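PDB 2PP6: gifsy-2 prophage ATP-binding sugar transporter-like protein from Salmonella typhimurium LT2, which is of uncertain function, possibly binding ATP, and folds as a small antiparallel beta barrel carrying a long N-terminal helix. Local coordinates for residues 68-73 and 77-82; 81-86 and 90-95. All blocks are in the same frame, centred on the assembly; numbering follows the deposited sequence.

Contact 1: residues 68-73 and 77-82; sequences DRVVLR and FTVTRI
Val70 faces Phe77 across a beta hairpin, the pairing of strand 69-72 with the first part of strand 75-85 in the wall of a small antiparallel barrel. They form a hydrogen-bonded pair: Val70 N gives its hydrogen to Phe77 O at 2.9 Å, and Phe77 N returns one to Val70 O. The two strand directions are 129° apart, a strong departure from simple antiparallel alignment that suits a curved barrel wall.

On the buried side the bumps and hollows are hydrocarbon. The branched Val70 stands beside the root of Phe77, and its CG2 methyl meets CG2 of Val79 at 3.6 Å, alongside the stem of the phenylalanine. The ring itself lies farther toward the turn. With CG held beside the backbone N (chi1 -62°), it leans in the direction of Leu72, where CE1 touches the leucine CB at 3.7 Å. Its rim, not its face, is turned to the other strand: Val70 O and Leu72 O both lie near the ring plane, the former 3.5 Å from CD1, which probably suits the faintly positive edge of the ring. Beta-branched valines and a flat ring suit this layer, which Ile29 and Val27 of strand 25-29 and Leu93 of strand 88-95 extend.

Arg69 and Thr78, a non-hydrogen-bonded pair, turn to the other face, where a charged chain can reach water; Thr78 OG1 is bonded to Asn96. Asp68 lies just before the strand, its OD2 accepting from the backbone N of Arg65, and Val79 pairs on with Gly67 through the backbone. The carbonyl oxygen of Asp68 receives Val79 N at 3.1 Å and also lies 3.4 Å from Thr78 CA, a CA-H...O contact.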
# COMPACT_ATOMS: atom_id res chain seq x y z
N ASP A 68 35.34 -2.74 -1.80
CA ASP A 68 35.04 -1.35 -1.43
C ASP A 68 35.18 -1.07 0.04
O ASP A 68 34.77 -1.87 0.89
CB ASP A 68 33.60 -0.97 -1.80
CG ASP A 68 33.39 -0.80 -3.29
OD1 ASP A 68 34.38 -0.90 -4.04
OD2 ASP A 68 32.24 -0.56 -3.69
N ARG A 69 35.75 0.09 0.35
CA ARG A 69 35.88 0.50 1.74
C ARG A 69 34.64 1.34 1.97
O ARG A 69 34.23 2.13 1.10
CB ARG A 69 37.15 1.31 1.98
CG ARG A 69 37.37 2.53 1.10
CD ARG A 69 38.67 3.22 1.52
NE ARG A 69 39.28 4.02 0.46
CZ ARG A 69 40.53 4.50 0.52
NH1 ARG A 69 41.29 4.27 1.58
NH2 ARG A 69 41.01 5.21 -0.50
N VAL A 70 34.03 1.16 3.13
CA VAL A 70 32.82 1.87 3.49
C VAL A 70 33.02 2.60 4.79
O VAL A 70 33.31 1.96 5.79
CB VAL A 70 31.67 0.88 3.68
CG1 VAL A 70 30.43 1.61 4.18
CG2 VAL A 70 31.40 0.14 2.39
N VAL A 71 32.88 3.92 4.80
CA VAL A 71 33.02 4.64 6.06
C VAL A 71 31.64 4.79 6.66
O VAL A 71 30.78 5.46 6.09
CB VAL A 71 33.62 6.03 5.88
CG1 VAL A 71 33.71 6.71 7.24
CG2 VAL A 71 34.99 5.93 5.23
N LEU A 72 31.43 4.18 7.81
CA LEU A 72 30.13 4.23 8.45
C LEU A 72 30.27 4.58 9.92
O LEU A 72 31.00 3.92 10.66
CB LEU A 72 29.43 2.87 8.28
CG LEU A 72 28.31 2.47 9.23
CD1 LEU A 72 27.29 3.58 9.34
CD2 LEU A 72 27.65 1.22 8.71
N ARG A 73 29.58 5.62 10.33
CA ARG A 73 29.63 6.08 11.70
C ARG A 73 31.05 6.33 12.22
O ARG A 73 31.34 6.15 13.40
CB ARG A 73 28.88 5.11 12.59
CG ARG A 73 27.47 5.59 12.83
CD ARG A 73 26.59 4.55 13.46
NE ARG A 73 25.29 5.14 13.77
CZ ARG A 73 24.22 4.44 14.15
NH1 ARG A 73 24.30 3.12 14.25
NH2 ARG A 73 23.08 5.07 14.43
N PHE A 77 35.04 0.02 6.95
CA PHE A 77 34.64 -1.37 6.77
C PHE A 77 35.00 -1.81 5.37
O PHE A 77 35.41 -1.01 4.53
CB PHE A 77 33.13 -1.55 6.94
CG PHE A 77 32.61 -1.19 8.31
CD1 PHE A 77 32.34 0.13 8.65
CD2 PHE A 77 32.32 -2.20 9.23
CE1 PHE A 77 31.78 0.46 9.90
CE2 PHE A 77 31.75 -1.88 10.48
CZ PHE A 77 31.49 -0.55 10.82
N THR A 78 34.83 -3.09 5.11
CA THR A 78 35.09 -3.65 3.80
C THR A 78 33.89 -4.52 3.45
O THR A 78 33.42 -5.32 4.26
CB THR A 78 36.40 -4.47 3.80
OG1 THR A 78 37.50 -3.60 4.09
CG2 THR A 78 36.64 -5.12 2.44
N VAL A 79 33.37 -4.32 2.25
CA VAL A 79 32.24 -5.08 1.78
C VAL A 79 32.76 -6.47 1.43
O VAL A 79 33.43 -6.65 0.41
CB VAL A 79 31.61 -4.44 0.53
CG1 VAL A 79 30.59 -5.39 -0.09
CG2 VAL A 79 30.97 -3.12 0.90
N THR A 80 32.45 -7.44 2.28
CA THR A 80 32.89 -8.81 2.07
C THR A 80 31.95 -9.60 1.17
O THR A 80 32.39 -10.50 0.48
CB THR A 80 33.05 -9.55 3.41
OG1 THR A 80 31.77 -9.72 4.03
CG2 THR A 80 33.94 -8.74 4.33
N ARG A 81 30.66 -9.27 1.18
CA ARG A 81 29.71 -9.97 0.31
C ARG A 81 28.50 -9.10 -0.02
O ARG A 81 28.17 -8.17 0.71
CB ARG A 81 29.26 -11.30 0.92
CG ARG A 81 28.17 -11.20 1.95
CD ARG A 81 27.86 -12.57 2.56
NE ARG A 81 28.93 -13.05 3.43
CZ ARG A 81 30.04 -13.66 3.02
NH1 ARG A 81 30.24 -13.89 1.73
NH2 ARG A 81 30.95 -14.05 3.90
N ILE A 82 27.83 -9.41 -1.12
CA ILE A 82 26.70 -8.62 -1.57
C ILE A 82 25.47 -9.43 -1.97
O ILE A 82 25.51 -10.19 -2.93
CB ILE A 82 27.14 -7.74 -2.77
CG1 ILE A 82 28.01 -6.58 -2.27
CG2 ILE A 82 25.94 -7.27 -3.57
CD1 ILE A 82 28.56 -5.68 -3.38

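Contact 2: residues 81-86 and 90-95; sequences RIRRFN and QLTLEE
Arg83 and Gln90 are joined by a pair of backbone hydrogen bonds, Arg83 N to Gln90 O at 2.9 Å and Gln90 N to Arg83 O at 3.1 Å, in an antiparallel beta hairpin whose strands run 151° apart; farther from the turn, Thr92 N adds a bond to Arg81 O.

The two faces of this ribbon differ in character. On one, Ile82 and Leu91 lie side by side and point the same way, with CG1 of the isoleucine 3.4 Å from CD2 of the leucine; branched aliphatic chains suit the barrel's inward side. The other face carries Arg81, Arg83, Gln90 and Thr92, where the two arginines are exposed, Gln90 is partly exposed and Thr92 is buried. The aliphatic part of Arg81 runs alongside Thr92, CG to CB 3.4 Å, and the short threonine chain points the same way as the arginine's methylenes.

Gln90 reaches across to two residues at once. Its chain is fully extended, which carries the carboxamide over to the opposite strand. NE2 rests 3.6 Å from Arg83 CD and sits at the edge of the guanidinium, the two planes being 70° apart. The touch on CD is van der Waals contact; NE2 and the guanidinium are both donors and make no hydrogen bond with each other. On its other branch OE1 comes within 4.0 Å of Phe85 CD1. Thr92 OG1 lies over one face of the Arg83 guanidinium, offset toward its rim, and has a weak hydrogen bond to Asn54.

Strand 88-95 lies within the sheet, between strand 75-85 and strand 53-57, where Leu91 bonds to Val55 through the backbone. Inside the barrel Leu91 also packs on Val57 and Val79, while near the turn Phe85 touches Leu42 and Asn86 meets Asp9 in the N-terminal helix of the second subunit.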
# COMPACT_ATOMS: atom_id res chain seq x y z
N ARG A 81 30.66 -9.27 1.18
CA ARG A 81 29.71 -9.97 0.31
C ARG A 81 28.50 -9.10 -0.02
O ARG A 81 28.17 -8.17 0.71
CB ARG A 81 29.26 -11.30 0.92
CG ARG A 81 28.17 -11.20 1.95
CD ARG A 81 27.86 -12.57 2.56
NE ARG A 81 28.93 -13.05 3.43
CZ ARG A 81 30.04 -13.66 3.02
NH1 ARG A 81 30.24 -13.89 1.73
NH2 ARG A 81 30.95 -14.05 3.90
N ILE A 82 27.83 -9.41 -1.12
CA ILE A 82 26.70 -8.62 -1.57
C ILE A 82 25.47 -9.43 -1.97
O ILE A 82 25.51 -10.19 -2.93
CB ILE A 82 27.14 -7.74 -2.77
CG1 ILE A 82 28.01 -6.58 -2.27
CG2 ILE A 82 25.94 -7.27 -3.57
CD1 ILE A 82 28.56 -5.68 -3.38
N ARG A 83 24.38 -9.27 -1.24
CA ARG A 83 23.15 -9.99 -1.58
C ARG A 83 22.11 -9.04 -2.15
O ARG A 83 22.40 -7.90 -2.50
CB ARG A 83 22.59 -10.67 -0.34
CG ARG A 83 23.44 -11.80 0.11
CD ARG A 83 23.42 -11.95 1.60
NE ARG A 83 24.40 -12.94 2.01
CZ ARG A 83 24.73 -13.18 3.27
NH1 ARG A 83 24.16 -12.49 4.25
NH2 ARG A 83 25.63 -14.12 3.55
N ARG A 84 20.88 -9.52 -2.27
CA ARG A 84 19.84 -8.67 -2.77
C ARG A 84 18.73 -8.62 -1.75
O ARG A 84 18.46 -9.59 -1.04
CB ARG A 84 19.32 -9.19 -4.11
CG ARG A 84 19.67 -8.28 -5.27
CD ARG A 84 21.18 -8.14 -5.40
NE ARG A 84 21.56 -6.82 -5.88
CZ ARG A 84 22.81 -6.47 -6.21
NH1 ARG A 84 23.78 -7.37 -6.11
NH2 ARG A 84 23.07 -5.24 -6.62
N PHE A 85 18.12 -7.45 -1.64
CA PHE A 85 17.02 -7.26 -0.72
C PHE A 85 16.02 -6.45 -1.51
O PHE A 85 16.14 -5.23 -1.61
CB PHE A 85 17.47 -6.49 0.51
CG PHE A 85 16.42 -6.39 1.56
CD1 PHE A 85 16.22 -7.43 2.46
CD2 PHE A 85 15.59 -5.28 1.63
CE1 PHE A 85 15.21 -7.36 3.42
CE2 PHE A 85 14.58 -5.19 2.59
CZ PHE A 85 14.39 -6.24 3.49
N ASN A 86 15.05 -7.14 -2.10
CA ASN A 86 14.03 -6.51 -2.91
C ASN A 86 14.74 -5.68 -3.97
O ASN A 86 14.37 -4.53 -4.23
CB ASN A 86 13.13 -5.62 -2.06
CG ASN A 86 12.49 -6.38 -0.92
OD1 ASN A 86 13.18 -6.92 -0.05
ND2 ASN A 86 11.17 -6.44 -0.92
N GLN A 90 22.49 -5.56 -0.54
CA GLN A 90 22.58 -5.76 0.89
C GLN A 90 24.04 -6.10 1.11
O GLN A 90 24.49 -7.16 0.69
CB GLN A 90 21.71 -6.90 1.36
CG GLN A 90 22.09 -7.27 2.76
CD GLN A 90 21.17 -8.27 3.35
OE1 GLN A 90 20.04 -7.95 3.69
NE2 GLN A 90 21.64 -9.50 3.48
N LEU A 91 24.77 -5.20 1.77
CA LEU A 91 26.20 -5.39 2.00
C LEU A 91 26.60 -5.95 3.36
O LEU A 91 26.07 -5.57 4.41
CB LEU A 91 26.92 -4.06 1.78
CG LEU A 91 26.46 -3.18 0.62
CD1 LEU A 91 27.36 -1.93 0.54
CD2 LEU A 91 26.49 -3.95 -0.68
N THR A 92 27.56 -6.87 3.34
CA THR A 92 28.09 -7.44 4.57
C THR A 92 29.41 -6.72 4.73
O THR A 92 30.29 -6.82 3.87
CB THR A 92 28.32 -8.95 4.47
OG1 THR A 92 27.06 -9.63 4.38
CG2 THR A 92 29.07 -9.45 5.70
N LEU A 93 29.54 -5.99 5.84
CA LEU A 93 30.73 -5.20 6.11
C LEU A 93 31.55 -5.71 7.28
O LEU A 93 31.01 -6.08 8.32
CB LEU A 93 30.31 -3.77 6.43
CG LEU A 93 29.17 -3.15 5.64
CD1 LEU A 93 28.79 -1.82 6.25
CD2 LEU A 93 29.61 -2.98 4.21
N GLU A 94 32.87 -5.68 7.10
CA GLU A 94 33.80 -6.10 8.14
C GLU A 94 34.73 -4.94 8.52
O GLU A 94 35.16 -4.17 7.66
CB GLU A 94 34.64 -7.30 7.66
CG GLU A 94 33.81 -8.55 7.40
CD GLU A 94 33.04 -9.03 8.62
OE1 GLU A 94 32.20 -9.95 8.47
OE2 GLU A 94 33.27 -8.50 9.72
N GLU A 95 35.01 -4.81 9.82
CA GLU A 95 35.88 -3.76 10.34
C GLU A 95 37.27 -3.86 9.69
O GLU A 95 37.64 -4.88 9.12
CB GLU A 95 36.04 -3.92 11.85
CG GLU A 95 34.77 -4.30 12.58
CD GLU A 95 34.15 -3.15 13.36
OE1 GLU A 95 33.09 -3.37 13.98
OE2 GLU A 95 34.72 -2.04 13.35

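From the N terminus the chain runs through helix 2-23 and strands 25-29, 32-38 and 53-57 before reaching either contact. Contact 1 then closes the short turn after strand 69-72, and contact 2 the next turn, after strand 75-85. The two hairpins follow one another without nesting or crossing, and they share Arg81 and Ile82. Strand 75-85 is thus the middle of a three-strand meander, and Thr80 N to Thr92 O and Thr78 N to Glu94 O, probable hydrogen bonds, join the two contacts. Strand 69-72 meets 25-29 and strand 88-95 meets 53-57, so the pair of hairpins completes the closed barrel.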